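Local coordinates for putative tagatose-6-phosphate ketose/aldose isomerase (Escherichia coli, PDB 3C3J), which is of unknown specific function but belongs to the SIS-domain family, with two alpha/beta domains each built on a five-stranded parallel sheet, at residues Q195-V200 and Q338-L343; D202-I207 and F342-Q347. All blocks are in the same frame, centred on the assembly; numbering follows the deposited sequence.

Both contacts lie in the core and join the same two elements, helix 198-210 and the long helix 335-356, at successive points along their length. Interaction 1 takes in the entry to the first helix, where a turn brings up an aromatic side chain and ring meets ring. Interaction 2, with its centre about 8 Å from that of interaction 1, lies between two regular helical segments; a cysteine, a selenomethionine and an isoleucine stand where interaction 1 has a ring pair with a valine beside it, and a tyrosine ring supplies the one aromatic surface. Cys-341 knits the two together, its backbone N beside Cys-204 SG and its side chain against Ile-207. Neither contact has a hydrogen bond between its segments; polar groups around them bond to other parts of the chain.

Interaction 1 (Q195-V200 and Q338-L343); sequences QTFRDV and QAFCFL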
loop_
_atom_site.group_PDB
_atom_site.type_symbol
_atom_site.label_atom_id
_atom_site.label_comp_id
_atom_site.label_asym_id
_atom_site.label_seq_id
_atom_site.Cartn_x
_atom_site.Cartn_y
_atom_site.Cartn_z
ATOM N N GLN A 195 -6.703 22.250 -22.161
ATOM C CA GLN A 195 -7.905 22.053 -22.953
ATOM C C GLN A 195 -8.691 20.811 -22.520
ATOM O O GLN A 195 -9.861 20.930 -22.085
ATOM C CB GLN A 195 -7.581 22.001 -24.465
ATOM C CG GLN A 195 -7.289 23.397 -25.047
ATOM C CD GLN A 195 -8.437 24.403 -24.791
ATOM O OE1 GLN A 195 -9.578 24.207 -25.243
ATOM N NE2 GLN A 195 -8.137 25.469 -24.054
ATOM N N THR A 196 -8.059 19.637 -22.621
ATOM C CA THR A 196 -8.746 18.376 -22.298
ATOM C C THR A 196 -9.238 18.363 -20.845
ATOM O O THR A 196 -10.341 17.882 -20.566
ATOM C CB THR A 196 -7.876 17.113 -22.578
ATOM O OG1 THR A 196 -6.741 17.110 -21.711
ATOM C CG2 THR A 196 -7.393 17.054 -24.043
ATOM N N PHE A 197 -8.457 18.931 -19.929
ATOM C CA PHE A 197 -8.812 18.872 -18.513
ATOM C C PHE A 197 -9.995 19.744 -18.172
ATOM O O PHE A 197 -10.599 19.563 -17.125
ATOM C CB PHE A 197 -7.625 19.184 -17.596
ATOM C CG PHE A 197 -7.693 18.499 -16.254
ATOM C CD1 PHE A 197 -7.519 17.115 -16.136
ATOM C CD2 PHE A 197 -7.953 19.236 -15.093
ATOM C CE1 PHE A 197 -7.587 16.481 -14.880
ATOM C CE2 PHE A 197 -8.023 18.602 -13.833
ATOM C CZ PHE A 197 -7.843 17.233 -13.729
ATOM N N ARG A 198 -10.347 20.690 -19.039
ATOM C CA ARG A 198 -11.596 21.452 -18.826
ATOM C C ARG A 198 -12.822 20.546 -18.754
ATOM O O ARG A 198 -13.783 20.877 -18.081
ATOM C CB ARG A 198 -11.795 22.526 -19.906
ATOM C CG ARG A 198 -10.826 23.674 -19.776
ATOM C CD ARG A 198 -10.890 24.592 -20.972
ATOM N NE ARG A 198 -9.751 25.496 -20.970
ATOM C CZ ARG A 198 -9.731 26.683 -20.371
ATOM N NH1 ARG A 198 -10.802 27.139 -19.725
ATOM N NH2 ARG A 198 -8.622 27.407 -20.415
ATOM N N ASP A 199 -12.805 19.407 -19.438
ATOM C CA ASP A 199 -13.925 18.444 -19.312
ATOM C C ASP A 199 -13.977 17.865 -17.895
ATOM O O ASP A 199 -15.050 17.560 -17.382
ATOM C CB ASP A 199 -13.810 17.315 -20.330
ATOM C CG ASP A 199 -13.820 17.821 -21.776
ATOM O OD1 ASP A 199 -14.412 18.889 -22.032
ATOM O OD2 ASP A 199 -13.226 17.161 -22.663
ATOM N N VAL A 200 -12.805 17.707 -17.267
ATOM C CA VAL A 200 -12.746 17.136 -15.915
ATOM C C VAL A 200 -13.209 18.188 -14.906
ATOM O O VAL A 200 -14.029 17.897 -14.027
ATOM C CB VAL A 200 -11.317 16.572 -15.593
ATOM C CG1 VAL A 200 -11.257 15.975 -14.182
ATOM C CG2 VAL A 200 -10.893 15.534 -16.646
ATOM N N GLN A 338 -11.015 10.137 -13.883
ATOM C CA GLN A 338 -12.071 9.729 -12.934
ATOM C C GLN A 338 -11.750 9.933 -11.458
ATOM O O GLN A 338 -12.654 10.175 -10.662
ATOM C CB GLN A 338 -12.373 8.235 -13.079
ATOM C CG GLN A 338 -13.175 7.845 -14.302
ATOM C CD GLN A 338 -14.081 6.653 -14.017
ATOM O OE1 GLN A 338 -13.630 5.555 -13.605
ATOM N NE2 GLN A 338 -15.352 6.856 -14.224
ATOM N N ALA A 339 -10.482 9.756 -11.089
ATOM C CA ALA A 339 -10.040 9.908 -9.711
ATOM C C ALA A 339 -10.531 11.248 -9.152
ATOM O O ALA A 339 -10.987 11.319 -8.020
ATOM C CB ALA A 339 -8.499 9.822 -9.607
ATOM N N PHE A 340 -10.458 12.294 -9.966
ATOM C CA PHE A 340 -10.915 13.641 -9.567
ATOM C C PHE A 340 -12.415 13.660 -9.220
ATOM O O PHE A 340 -12.828 14.188 -8.182
ATOM C CB PHE A 340 -10.583 14.651 -10.661
ATOM C CG PHE A 340 -9.105 14.850 -10.843
ATOM C CD1 PHE A 340 -8.430 15.842 -10.150
ATOM C CD2 PHE A 340 -8.385 14.039 -11.699
ATOM C CE1 PHE A 340 -7.065 15.998 -10.311
ATOM C CE2 PHE A 340 -6.998 14.202 -11.877
ATOM C CZ PHE A 340 -6.345 15.165 -11.179
ATOM N N CYS A 341 -13.214 13.043 -10.071
ATOM C CA CYS A 341 -14.661 12.906 -9.847
ATOM C C CYS A 341 -14.977 12.154 -8.554
ATOM O O CYS A 341 -15.774 12.625 -7.758
ATOM C CB CYS A 341 -15.308 12.166 -11.004
ATOM S SG CYS A 341 -14.952 12.860 -12.667
ATOM N N PHE A 342 -14.344 11.000 -8.340
ATOM C CA PHE A 342 -14.603 10.215 -7.125
ATOM C C PHE A 342 -14.234 11.000 -5.872
ATOM O O PHE A 342 -14.974 10.984 -4.888
ATOM C CB PHE A 342 -13.845 8.893 -7.149
ATOM C CG PHE A 342 -14.277 7.957 -8.257
ATOM C CD1 PHE A 342 -15.607 7.573 -8.386
ATOM C CD2 PHE A 342 -13.352 7.456 -9.154
ATOM C CE1 PHE A 342 -16.004 6.706 -9.410
ATOM C CE2 PHE A 342 -13.729 6.586 -10.172
ATOM C CZ PHE A 342 -15.068 6.209 -10.301
ATOM N N LEU A 343 -13.101 11.694 -5.916
ATOM C CA LEU A 343 -12.651 12.491 -4.797
ATOM C C LEU A 343 -13.647 13.588 -4.384
ATOM O O LEU A 343 -13.764 13.879 -3.203
ATOM C CB LEU A 343 -11.248 13.079 -5.070
ATOM C CG LEU A 343 -10.129 12.041 -4.907
ATOM C CD1 LEU A 343 -8.791 12.640 -5.328
ATOM C CD2 LEU A 343 -10.042 11.415 -3.483
#
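Phe-197 and Val-200 are the two residues of segment 195-200 that meet Phe-340, and the backbone leading to them explains how they get there. Gln-195 opens a type I turn closed at Arg-198, and Asn-193 OD1 accepts the backbone N-H groups of both Gln-195 and Thr-196. Thr-196 OG1 is bonded to Thr-191 O, and the carbonyl of Thr-196 to Arg-331. A chi1 of -151°, roughly anti to the backbone N, then helps carry the ring of Phe-197 toward Phe-340. It drives its edge onto the face of Phe-340 in a T-shaped stack, with centroids 4.9 Å apart and planes at 80°. The leading atom, Phe-197 CZ, stands 3.5 Å above the plane of the Phe-340 ring, over its centre; its nearest ring atom is Phe-340 CZ at 3.6 Å.

In this SIS-domain protein with two parallel sheets, helix 198-210 comes in sequence between the last strand of the first sheet and the first strand of the second, and here it docks on helix 335-356, the last long helix of the modelled chain. The Phe-340 ring also touches Ala-181 of helix 174-187 and makes an edge-to-face pair with Trp-27.

Next along the chain, Asp-199 OD2 forms a salt bridge with Arg-331, the residue already bonded to Thr-196. Val-200 points toward the partner helix and packs on both phenylalanines. Its CB lies 3.7 Å above the plane of the Phe-197 ring, over the centre, while CG1, anti to the backbone N, reaches Phe-340 CB at 3.8 Å.

Interaction 2 (D202-I207 and F342-Q347); sequences DRCQAI and FLMYAQ
Met-344 and Tyr-345, the two consecutive residues that helix 335-356 sets against Cys-204 and Ile-207, both have their carbonyl oxygens hydrogen-bonded to Thr-348 OG1, whose one proton must be shared or divided between them. The contact across to helix 198-210 is apolar, and its closest meeting is that of Ile-207 with the ring of Tyr-345. Methyl CG2 lies over one face, displaced toward the hydroxyl-bearing rim, and is 3.4 Å from Tyr-345 CZ. It makes a CH-pi contact, 3.7 Å from the ring centroid and 24° off the normal. The other branch of Ile-207 follows the same rim: CG1 comes within 3.5 Å of Tyr-345 OH, and Ile-207 CD1 lies near Tyr-345 CE2. CG2 gets over the ring by standing anti to the backbone N, and the same methyl also rests on Met-344 CB at 3.8 Å.

One turn earlier, Cys-204 SG lies against CG of Met-344, a selenomethionine, at 3.7 Å. A bend at chi2 (-58°) brings the selenium of Met-344 within 4.1 Å of Cys-204 CB; chi3 then turns only the terminal methyl CE.

The helical segments run nearly alongside each other, their axes approaching to 9.8 Å and crossing at -29°. Around them, Trp-27 of helix 23-49 covers Cys-204 and Met-344, Leu-327 and Pro-328 pack at Tyr-345 and Ile-207, and helix 235-249, which follows the first strand of the second parallel sheet, takes Phe-342, Leu-343 and Ala-346 from helix 335-356.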
loop_
_atom_site.group_PDB
_atom_site.type_symbol
_atom_site.label_atom_id
_atom_site.label_comp_id
_atom_site.label_asym_id
_atom_site.label_seq_id
_atom_site.Cartn_x
_atom_site.Cartn_y
_atom_site.Cartn_z
ATOM N N ASP A 202 -15.120 20.718 -15.638
ATOM C CA ASP A 202 -16.572 20.867 -15.901
ATOM C C ASP A 202 -17.419 19.793 -15.178
ATOM O O ASP A 202 -18.440 20.083 -14.592
ATOM C CB ASP A 202 -16.884 20.765 -17.407
ATOM C CG ASP A 202 -16.500 22.026 -18.216
ATOM O OD1 ASP A 202 -16.093 23.061 -17.634
ATOM O OD2 ASP A 202 -16.609 21.966 -19.472
ATOM N N ARG A 203 -16.975 18.544 -15.247
ATOM C CA ARG A 203 -17.709 17.455 -14.659
ATOM C C ARG A 203 -17.679 17.528 -13.151
ATOM O O ARG A 203 -18.686 17.323 -12.517
ATOM C CB ARG A 203 -17.163 16.125 -15.135
ATOM C CG ARG A 203 -18.104 14.984 -14.923
ATOM C CD ARG A 203 -17.401 13.699 -15.303
ATOM N NE ARG A 203 -18.336 12.670 -15.686
ATOM C CZ ARG A 203 -17.963 11.496 -16.169
ATOM N NH1 ARG A 203 -16.673 11.201 -16.285
ATOM N NH2 ARG A 203 -18.869 10.619 -16.534
ATOM N N CYS A 204 -16.521 17.870 -12.583
ATOM C CA CYS A 204 -16.419 18.008 -11.135
ATOM C C CYS A 204 -17.224 19.213 -10.625
ATOM O O CYS A 204 -17.838 19.135 -9.553
ATOM C CB CYS A 204 -14.949 18.056 -10.709
ATOM S SG CYS A 204 -14.161 16.434 -10.917
ATOM N N GLN A 205 -17.266 20.290 -11.401
ATOM C CA GLN A 205 -18.149 21.432 -11.079
ATOM C C GLN A 205 -19.616 20.980 -11.096
ATOM O O GLN A 205 -20.383 21.361 -10.218
ATOM C CB GLN A 205 -17.896 22.604 -12.046
ATOM C CG GLN A 205 -18.717 23.894 -11.800
ATOM C CD GLN A 205 -18.241 24.686 -10.582
ATOM O OE1 GLN A 205 -17.333 24.262 -9.864
ATOM N NE2 GLN A 205 -18.875 25.842 -10.331
ATOM N N ALA A 206 -19.998 20.162 -12.073
ATOM C CA ALA A 206 -21.367 19.579 -12.112
ATOM C C ALA A 206 -21.676 18.673 -10.903
ATOM O O ALA A 206 -22.820 18.660 -10.393
ATOM C CB ALA A 206 -21.603 18.825 -13.423
ATOM N N ILE A 207 -20.665 17.913 -10.453
ATOM C CA ILE A 207 -20.827 17.045 -9.297
ATOM C C ILE A 207 -21.109 17.916 -8.076
ATOM O O ILE A 207 -22.095 17.718 -7.365
ATOM C CB ILE A 207 -19.587 16.132 -9.046
ATOM C CG1 ILE A 207 -19.490 15.047 -10.153
ATOM C CG2 ILE A 207 -19.677 15.486 -7.647
ATOM C CD1 ILE A 207 -18.170 14.280 -10.229
ATOM N N PHE A 342 -14.344 11.000 -8.340
ATOM C CA PHE A 342 -14.603 10.215 -7.125
ATOM C C PHE A 342 -14.234 11.000 -5.872
ATOM O O PHE A 342 -14.974 10.984 -4.888
ATOM C CB PHE A 342 -13.845 8.893 -7.149
ATOM C CG PHE A 342 -14.277 7.957 -8.257
ATOM C CD1 PHE A 342 -15.607 7.573 -8.386
ATOM C CD2 PHE A 342 -13.352 7.456 -9.154
ATOM C CE1 PHE A 342 -16.004 6.706 -9.410
ATOM C CE2 PHE A 342 -13.729 6.586 -10.172
ATOM C CZ PHE A 342 -15.068 6.209 -10.301
ATOM N N LEU A 343 -13.101 11.694 -5.916
ATOM C CA LEU A 343 -12.651 12.491 -4.797
ATOM C C LEU A 343 -13.647 13.588 -4.384
ATOM O O LEU A 343 -13.764 13.879 -3.203
ATOM C CB LEU A 343 -11.248 13.079 -5.070
ATOM C CG LEU A 343 -10.129 12.041 -4.907
ATOM C CD1 LEU A 343 -8.791 12.640 -5.328
ATOM C CD2 LEU A 343 -10.042 11.415 -3.483
HETATM N N MSE A 344 -14.357 14.170 -5.346
HETATM C CA MSE A 344 -15.396 15.170 -5.035
HETATM C C MSE A 344 -16.412 14.602 -4.045
HETATM O O MSE A 344 -16.759 15.279 -3.064
HETATM C CB MSE A 344 -16.125 15.652 -6.307
HETATM C CG MSE A 344 -15.235 16.302 -7.361
HETATM SE SE MSE A 344 -14.219 17.898 -6.693
HETATM C CE MSE A 344 -12.486 16.995 -6.227
ATOM N N TYR A 345 -16.861 13.368 -4.279
ATOM C CA TYR A 345 -17.811 12.712 -3.377
ATOM C C TYR A 345 -17.164 12.396 -2.027
ATOM O O TYR A 345 -17.754 12.695 -0.999
ATOM C CB TYR A 345 -18.430 11.452 -3.996
ATOM C CG TYR A 345 -19.230 11.722 -5.249
ATOM C CD1 TYR A 345 -20.542 12.176 -5.180
ATOM C CD2 TYR A 345 -18.670 11.505 -6.510
ATOM C CE1 TYR A 345 -21.266 12.443 -6.340
ATOM C CE2 TYR A 345 -19.374 11.762 -7.661
ATOM C CZ TYR A 345 -20.676 12.223 -7.573
ATOM O OH TYR A 345 -21.375 12.466 -8.725
ATOM N N ALA A 346 -15.954 11.811 -2.037
ATOM C CA ALA A 346 -15.260 11.447 -0.812
ATOM C C ALA A 346 -14.951 12.653 0.100
ATOM O O ALA A 346 -15.100 12.580 1.339
ATOM C CB ALA A 346 -13.961 10.690 -1.154
ATOM N N GLN A 347 -14.508 13.756 -0.503
ATOM C CA GLN A 347 -14.163 14.955 0.278
ATOM C C GLN A 347 -15.398 15.556 0.943
ATOM O O GLN A 347 -15.392 15.894 2.139
ATOM C CB GLN A 347 -13.506 16.008 -0.604
ATOM C CG GLN A 347 -12.137 15.649 -1.171
ATOM C CD GLN A 347 -11.715 16.639 -2.261
ATOM O OE1 GLN A 347 -12.562 17.349 -2.815
ATOM N NE2 GLN A 347 -10.430 16.661 -2.600
#